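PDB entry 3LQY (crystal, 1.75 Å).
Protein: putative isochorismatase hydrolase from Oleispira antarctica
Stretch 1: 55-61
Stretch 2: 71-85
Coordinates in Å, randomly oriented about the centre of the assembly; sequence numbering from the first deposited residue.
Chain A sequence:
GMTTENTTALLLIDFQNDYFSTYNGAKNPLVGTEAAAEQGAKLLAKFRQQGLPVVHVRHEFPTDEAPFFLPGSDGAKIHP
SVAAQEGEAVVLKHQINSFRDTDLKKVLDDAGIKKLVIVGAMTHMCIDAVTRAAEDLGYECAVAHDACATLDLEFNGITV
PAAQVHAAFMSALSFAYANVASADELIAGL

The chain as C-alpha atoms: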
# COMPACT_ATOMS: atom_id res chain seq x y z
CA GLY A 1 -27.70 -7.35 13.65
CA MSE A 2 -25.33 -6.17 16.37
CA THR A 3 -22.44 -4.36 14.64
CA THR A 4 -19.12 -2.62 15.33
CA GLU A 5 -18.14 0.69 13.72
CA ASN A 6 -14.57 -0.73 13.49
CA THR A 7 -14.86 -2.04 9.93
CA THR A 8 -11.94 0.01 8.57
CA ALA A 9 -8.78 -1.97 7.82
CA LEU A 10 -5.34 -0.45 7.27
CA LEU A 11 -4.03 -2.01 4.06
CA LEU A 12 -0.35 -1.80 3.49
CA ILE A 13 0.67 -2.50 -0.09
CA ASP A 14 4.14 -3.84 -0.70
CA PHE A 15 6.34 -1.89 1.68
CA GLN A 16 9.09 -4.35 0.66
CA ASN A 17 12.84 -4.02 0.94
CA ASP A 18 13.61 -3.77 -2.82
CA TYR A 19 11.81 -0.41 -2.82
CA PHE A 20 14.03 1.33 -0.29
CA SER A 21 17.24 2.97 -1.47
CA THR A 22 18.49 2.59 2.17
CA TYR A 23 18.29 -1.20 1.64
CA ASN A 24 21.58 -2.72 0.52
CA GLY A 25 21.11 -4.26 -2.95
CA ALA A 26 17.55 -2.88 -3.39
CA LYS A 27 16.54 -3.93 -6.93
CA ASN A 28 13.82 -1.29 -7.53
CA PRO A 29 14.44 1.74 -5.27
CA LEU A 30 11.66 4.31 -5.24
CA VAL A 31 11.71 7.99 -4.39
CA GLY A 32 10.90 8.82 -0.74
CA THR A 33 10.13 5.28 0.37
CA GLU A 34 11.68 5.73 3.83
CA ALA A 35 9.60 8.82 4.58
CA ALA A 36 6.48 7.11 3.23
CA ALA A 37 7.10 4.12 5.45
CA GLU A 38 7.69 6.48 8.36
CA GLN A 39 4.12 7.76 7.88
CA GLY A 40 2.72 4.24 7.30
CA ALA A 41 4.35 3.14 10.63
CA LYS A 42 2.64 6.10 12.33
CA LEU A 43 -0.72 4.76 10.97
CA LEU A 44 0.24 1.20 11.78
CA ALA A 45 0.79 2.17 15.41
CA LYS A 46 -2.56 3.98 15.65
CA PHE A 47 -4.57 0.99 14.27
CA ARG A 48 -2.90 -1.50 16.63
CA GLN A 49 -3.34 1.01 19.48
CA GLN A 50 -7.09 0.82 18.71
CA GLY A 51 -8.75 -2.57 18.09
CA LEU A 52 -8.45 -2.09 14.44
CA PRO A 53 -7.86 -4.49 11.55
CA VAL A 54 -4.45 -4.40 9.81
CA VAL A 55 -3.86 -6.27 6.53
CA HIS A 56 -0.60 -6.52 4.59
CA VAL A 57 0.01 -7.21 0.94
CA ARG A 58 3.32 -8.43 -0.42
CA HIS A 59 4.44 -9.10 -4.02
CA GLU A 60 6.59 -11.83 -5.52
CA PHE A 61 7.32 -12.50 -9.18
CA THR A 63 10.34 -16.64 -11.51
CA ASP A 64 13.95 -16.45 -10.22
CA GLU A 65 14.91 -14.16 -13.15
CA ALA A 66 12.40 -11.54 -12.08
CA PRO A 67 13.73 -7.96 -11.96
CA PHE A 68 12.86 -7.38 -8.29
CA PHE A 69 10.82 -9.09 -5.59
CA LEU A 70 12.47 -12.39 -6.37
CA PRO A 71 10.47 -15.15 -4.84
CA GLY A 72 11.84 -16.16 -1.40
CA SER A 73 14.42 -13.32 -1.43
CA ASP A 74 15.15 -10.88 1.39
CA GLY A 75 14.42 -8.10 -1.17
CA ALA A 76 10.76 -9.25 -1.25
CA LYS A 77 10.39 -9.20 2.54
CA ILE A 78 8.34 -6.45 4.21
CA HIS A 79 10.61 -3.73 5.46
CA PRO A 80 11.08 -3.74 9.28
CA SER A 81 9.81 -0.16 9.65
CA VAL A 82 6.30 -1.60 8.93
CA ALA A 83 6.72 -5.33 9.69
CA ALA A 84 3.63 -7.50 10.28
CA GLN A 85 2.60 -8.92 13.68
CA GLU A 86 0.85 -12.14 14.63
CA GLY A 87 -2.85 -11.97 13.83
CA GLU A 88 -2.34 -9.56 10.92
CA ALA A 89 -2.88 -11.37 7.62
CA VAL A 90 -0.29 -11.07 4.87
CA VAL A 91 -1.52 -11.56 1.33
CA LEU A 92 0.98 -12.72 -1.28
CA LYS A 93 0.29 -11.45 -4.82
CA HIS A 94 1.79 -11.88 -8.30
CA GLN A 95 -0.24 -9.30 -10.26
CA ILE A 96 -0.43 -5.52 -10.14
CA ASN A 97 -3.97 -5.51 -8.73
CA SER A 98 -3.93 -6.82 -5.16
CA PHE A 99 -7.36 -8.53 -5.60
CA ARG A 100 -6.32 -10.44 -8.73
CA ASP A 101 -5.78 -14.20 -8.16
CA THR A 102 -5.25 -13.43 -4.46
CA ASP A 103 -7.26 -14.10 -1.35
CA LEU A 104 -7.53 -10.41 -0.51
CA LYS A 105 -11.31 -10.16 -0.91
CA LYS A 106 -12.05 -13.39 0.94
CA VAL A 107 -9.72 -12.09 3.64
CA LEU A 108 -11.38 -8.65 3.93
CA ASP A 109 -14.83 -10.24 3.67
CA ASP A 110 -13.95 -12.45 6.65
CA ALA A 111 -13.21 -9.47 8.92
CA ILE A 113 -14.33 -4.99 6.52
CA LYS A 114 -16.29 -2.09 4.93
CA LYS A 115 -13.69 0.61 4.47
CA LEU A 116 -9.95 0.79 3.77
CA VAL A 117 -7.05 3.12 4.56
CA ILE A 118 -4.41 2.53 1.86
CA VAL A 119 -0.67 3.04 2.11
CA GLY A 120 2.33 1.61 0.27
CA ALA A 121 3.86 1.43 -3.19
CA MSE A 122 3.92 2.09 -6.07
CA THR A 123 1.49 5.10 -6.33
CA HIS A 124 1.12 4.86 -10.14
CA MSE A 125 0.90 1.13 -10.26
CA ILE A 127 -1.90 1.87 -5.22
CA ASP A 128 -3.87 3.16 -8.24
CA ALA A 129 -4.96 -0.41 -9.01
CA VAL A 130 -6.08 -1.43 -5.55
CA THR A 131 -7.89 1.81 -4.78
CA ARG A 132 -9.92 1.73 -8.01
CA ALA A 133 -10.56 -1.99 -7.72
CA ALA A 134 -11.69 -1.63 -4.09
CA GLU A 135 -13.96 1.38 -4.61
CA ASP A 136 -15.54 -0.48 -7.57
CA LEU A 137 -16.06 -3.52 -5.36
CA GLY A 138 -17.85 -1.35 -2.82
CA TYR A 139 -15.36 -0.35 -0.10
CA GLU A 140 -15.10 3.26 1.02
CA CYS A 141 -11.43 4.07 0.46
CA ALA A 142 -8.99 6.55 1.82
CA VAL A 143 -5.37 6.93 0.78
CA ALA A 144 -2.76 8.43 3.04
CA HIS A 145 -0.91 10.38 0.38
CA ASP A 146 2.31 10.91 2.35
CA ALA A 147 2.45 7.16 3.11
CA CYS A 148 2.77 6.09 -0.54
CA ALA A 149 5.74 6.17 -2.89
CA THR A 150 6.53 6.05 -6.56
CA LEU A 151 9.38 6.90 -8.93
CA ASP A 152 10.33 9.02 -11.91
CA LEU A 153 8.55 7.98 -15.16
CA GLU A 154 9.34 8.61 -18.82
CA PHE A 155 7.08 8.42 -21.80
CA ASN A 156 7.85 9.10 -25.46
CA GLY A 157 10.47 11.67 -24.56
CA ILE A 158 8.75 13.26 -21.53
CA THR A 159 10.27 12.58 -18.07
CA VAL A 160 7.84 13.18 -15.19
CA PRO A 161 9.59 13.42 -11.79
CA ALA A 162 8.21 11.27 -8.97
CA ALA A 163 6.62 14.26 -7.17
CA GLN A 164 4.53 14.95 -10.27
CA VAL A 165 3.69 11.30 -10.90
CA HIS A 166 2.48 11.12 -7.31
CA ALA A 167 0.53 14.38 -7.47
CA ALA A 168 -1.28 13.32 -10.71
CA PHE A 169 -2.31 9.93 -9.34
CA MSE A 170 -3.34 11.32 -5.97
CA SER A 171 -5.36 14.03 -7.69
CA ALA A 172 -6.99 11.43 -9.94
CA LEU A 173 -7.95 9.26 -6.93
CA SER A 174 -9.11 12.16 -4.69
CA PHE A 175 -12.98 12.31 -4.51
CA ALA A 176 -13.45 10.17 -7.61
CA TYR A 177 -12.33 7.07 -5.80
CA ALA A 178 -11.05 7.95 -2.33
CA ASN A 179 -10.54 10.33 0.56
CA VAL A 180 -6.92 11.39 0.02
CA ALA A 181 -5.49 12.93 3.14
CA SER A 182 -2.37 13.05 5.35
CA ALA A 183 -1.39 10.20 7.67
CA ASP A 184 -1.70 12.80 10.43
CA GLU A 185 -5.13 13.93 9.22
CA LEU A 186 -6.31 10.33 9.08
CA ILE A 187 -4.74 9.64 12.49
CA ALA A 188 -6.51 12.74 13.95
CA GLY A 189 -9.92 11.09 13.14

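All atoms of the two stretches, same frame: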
# COMPACT_ATOMS: atom_id res chain seq x y z
N VAL A 55 -4.18 -5.26 7.54
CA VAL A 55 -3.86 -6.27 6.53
C VAL A 55 -2.69 -5.82 5.66
O VAL A 55 -2.63 -4.66 5.21
CB VAL A 55 -5.03 -6.60 5.62
CG1 VAL A 55 -4.66 -7.72 4.64
CG2 VAL A 55 -6.26 -6.99 6.40
N HIS A 56 -1.78 -6.77 5.41
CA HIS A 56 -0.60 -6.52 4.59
C HIS A 56 -0.68 -7.23 3.25
O HIS A 56 -1.22 -8.35 3.13
CB HIS A 56 0.68 -7.03 5.31
CG HIS A 56 0.84 -6.50 6.70
ND1 HIS A 56 1.62 -5.40 6.99
CD2 HIS A 56 0.32 -6.93 7.88
CE1 HIS A 56 1.60 -5.19 8.30
NE2 HIS A 56 0.80 -6.09 8.86
N VAL A 57 -0.06 -6.62 2.25
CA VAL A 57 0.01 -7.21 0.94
C VAL A 57 1.48 -7.19 0.56
O VAL A 57 2.15 -6.24 0.85
CB VAL A 57 -0.82 -6.43 -0.07
CG1 VAL A 57 -0.52 -6.91 -1.46
CG2 VAL A 57 -2.34 -6.56 0.28
N ARG A 58 1.95 -8.26 -0.06
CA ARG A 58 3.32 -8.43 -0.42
C ARG A 58 3.39 -9.06 -1.81
O ARG A 58 2.63 -9.97 -2.10
CB ARG A 58 3.96 -9.36 0.63
CG ARG A 58 5.42 -9.28 0.76
CD ARG A 58 5.97 -10.09 1.95
NE ARG A 58 5.83 -11.55 1.82
CZ ARG A 58 6.57 -12.33 1.04
NH1 ARG A 58 7.57 -11.82 0.32
NH2 ARG A 58 6.35 -13.65 1.00
N HIS A 59 4.31 -8.60 -2.64
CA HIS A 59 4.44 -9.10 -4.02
C HIS A 59 5.67 -9.97 -4.26
O HIS A 59 6.77 -9.64 -3.79
CB HIS A 59 4.55 -7.90 -4.98
CG HIS A 59 4.43 -8.28 -6.43
ND1 HIS A 59 3.24 -8.16 -7.11
CD2 HIS A 59 5.33 -8.78 -7.32
CE1 HIS A 59 3.40 -8.58 -8.35
NE2 HIS A 59 4.66 -8.96 -8.51
N GLU A 60 5.48 -11.07 -4.99
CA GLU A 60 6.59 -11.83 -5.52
C GLU A 60 6.34 -12.18 -6.98
O GLU A 60 5.26 -12.61 -7.34
CB GLU A 60 6.83 -13.11 -4.68
CG GLU A 60 7.51 -12.86 -3.34
CD GLU A 60 7.82 -14.15 -2.52
OE1 GLU A 60 7.42 -15.27 -2.90
OE2 GLU A 60 8.46 -14.01 -1.46
N PHE A 61 7.38 -12.04 -7.80
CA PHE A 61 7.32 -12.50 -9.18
C PHE A 61 7.32 -14.03 -9.32
O PHE A 61 7.67 -14.74 -8.38
CB PHE A 61 8.51 -11.94 -9.95
CG PHE A 61 8.34 -10.52 -10.36
CD1 PHE A 61 8.44 -9.49 -9.43
CD2 PHE A 61 8.05 -10.20 -11.69
CE1 PHE A 61 8.30 -8.16 -9.82
CE2 PHE A 61 7.90 -8.87 -12.08
CZ PHE A 61 8.01 -7.86 -11.14
N PRO A 71 11.22 -14.36 -5.79
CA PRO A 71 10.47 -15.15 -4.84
C PRO A 71 11.40 -15.83 -3.79
O PRO A 71 12.45 -16.41 -4.14
CB PRO A 71 9.72 -16.12 -5.75
CG PRO A 71 10.70 -16.37 -6.87
CD PRO A 71 11.34 -15.02 -7.10
N GLY A 72 11.04 -15.67 -2.52
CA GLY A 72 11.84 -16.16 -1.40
C GLY A 72 13.03 -15.30 -0.98
O GLY A 72 13.75 -15.65 -0.02
N SER A 73 13.25 -14.18 -1.68
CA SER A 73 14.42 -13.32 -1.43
C SER A 73 14.18 -12.38 -0.26
O SER A 73 13.02 -12.06 0.06
CB SER A 73 14.74 -12.50 -2.67
OG SER A 73 13.68 -11.61 -2.98
N ASP A 74 15.27 -11.91 0.35
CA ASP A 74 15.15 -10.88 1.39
C ASP A 74 14.59 -9.57 0.78
O ASP A 74 13.95 -8.77 1.48
CB ASP A 74 16.49 -10.61 2.10
CG ASP A 74 17.05 -11.84 2.79
OD1 ASP A 74 16.31 -12.83 3.02
OD2 ASP A 74 18.25 -11.81 3.15
N GLY A 75 14.82 -9.36 -0.53
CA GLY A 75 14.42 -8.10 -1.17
C GLY A 75 12.90 -7.99 -1.25
O GLY A 75 12.33 -6.87 -1.31
N ALA A 76 12.24 -9.15 -1.21
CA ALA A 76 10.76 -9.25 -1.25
C ALA A 76 10.11 -9.30 0.12
O ALA A 76 8.90 -9.40 0.22
CB ALA A 76 10.33 -10.49 -2.04
N LYS A 77 10.91 -9.22 1.16
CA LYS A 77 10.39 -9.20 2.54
C LYS A 77 9.89 -7.81 2.87
O LYS A 77 10.44 -6.84 2.39
CB LYS A 77 11.49 -9.61 3.53
CG LYS A 77 11.91 -11.05 3.42
CD LYS A 77 13.07 -11.38 4.44
CE LYS A 77 13.52 -12.82 4.33
NZ LYS A 77 14.75 -13.02 5.17
N ILE A 78 8.84 -7.73 3.70
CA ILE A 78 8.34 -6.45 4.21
C ILE A 78 9.44 -5.81 5.05
O ILE A 78 10.10 -6.48 5.90
CB ILE A 78 7.12 -6.64 5.13
CG1 ILE A 78 5.93 -7.15 4.34
CG2 ILE A 78 6.80 -5.33 5.89
CD1 ILE A 78 4.69 -7.42 5.20
N HIS A 79 9.61 -4.52 4.83
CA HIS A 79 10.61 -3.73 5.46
C HIS A 79 10.31 -3.69 6.96
O HIS A 79 9.13 -3.68 7.34
CB HIS A 79 10.60 -2.35 4.85
CG HIS A 79 11.78 -1.52 5.24
ND1 HIS A 79 11.73 -0.62 6.28
CD2 HIS A 79 13.02 -1.42 4.71
CE1 HIS A 79 12.91 -0.03 6.40
NE2 HIS A 79 13.72 -0.52 5.48
N PRO A 80 11.36 -3.70 7.81
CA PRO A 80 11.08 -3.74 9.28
C PRO A 80 10.35 -2.51 9.83
O PRO A 80 9.68 -2.62 10.85
CB PRO A 80 12.46 -3.83 9.92
CG PRO A 80 13.40 -4.25 8.85
CD PRO A 80 12.81 -3.77 7.54
N SER A 81 10.45 -1.36 9.15
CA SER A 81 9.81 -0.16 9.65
C SER A 81 8.30 -0.37 9.74
O SER A 81 7.64 0.29 10.53
CB SER A 81 10.16 1.04 8.76
OG SER A 81 9.55 0.93 7.49
N VAL A 82 7.75 -1.29 8.95
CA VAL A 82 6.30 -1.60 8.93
C VAL A 82 6.02 -3.11 8.96
O VAL A 82 5.04 -3.58 8.39
CB VAL A 82 5.59 -0.93 7.70
CG1 VAL A 82 5.56 0.55 7.86
CG2 VAL A 82 6.30 -1.26 6.41
N ALA A 83 6.85 -3.87 9.68
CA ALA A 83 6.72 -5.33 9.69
C ALA A 83 5.37 -5.79 10.28
O ALA A 83 4.79 -5.13 11.17
CB ALA A 83 7.89 -5.95 10.48
N ALA A 84 4.88 -6.93 9.79
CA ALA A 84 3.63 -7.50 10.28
C ALA A 84 3.80 -8.10 11.67
O ALA A 84 4.93 -8.40 12.12
CB ALA A 84 3.12 -8.56 9.30
N GLN A 85 2.66 -8.28 12.35
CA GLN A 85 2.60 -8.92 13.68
C GLN A 85 1.68 -10.13 13.64
O GLN A 85 0.93 -10.29 12.69
CB GLN A 85 2.05 -7.92 14.69
CG GLN A 85 3.13 -7.03 15.29
CD GLN A 85 2.57 -5.98 16.22
OE1 GLN A 85 1.33 -5.85 16.36
NE2 GLN A 85 3.46 -5.22 16.87
O HOH W 1 3.51 -3.71 5.76
O HOH W 2 10.74 -13.36 0.24

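How does the strand begin its contact with the second stretch? Side chains alternate along residues 55-58: Val55 is out of reach and Val57 points away, while His56 and Arg58 point toward the loop. The buried His56 ring carries the Ala84 methyl over one face, with CB 3.6 Å from the ring centroid, a CH-pi contact that a small side chain makes well. Water 1 extends the ring's reach, lying 2.8 Å from His56 ND1 and donating to Val82 O at 3.0 Å.

What does Arg58 contribute? Its long side chain serves two purposes. Arg58 CD packs on Ile78 CG1 at 3.8 Å, and the guanidinium presents its edge to the backbone, where Arg58 NH1 donates to Ala76 O at 2.8 Å. Arg58 NH1 also forms a salt bridge with Glu60 OE2 at 3.0 Å, within its own stretch.

Why does an acid suit position 60? Besides balancing Arg58, Glu60 OE2 accepts a weak hydrogen bond from Gly72 N at 3.2 Å, and water 2 donates both to this oxygen (2.9 Å) and to Ser73 O (2.6 Å). Glu60 CG meets the buried Ala76 CB at 3.9 Å.

Where does the contact end? The end of the Phe61 side chain leads away, and Phe61 O lies 3.6 Å from Pro71 CB. Between them the stretches bury 464 Å², both sides summed.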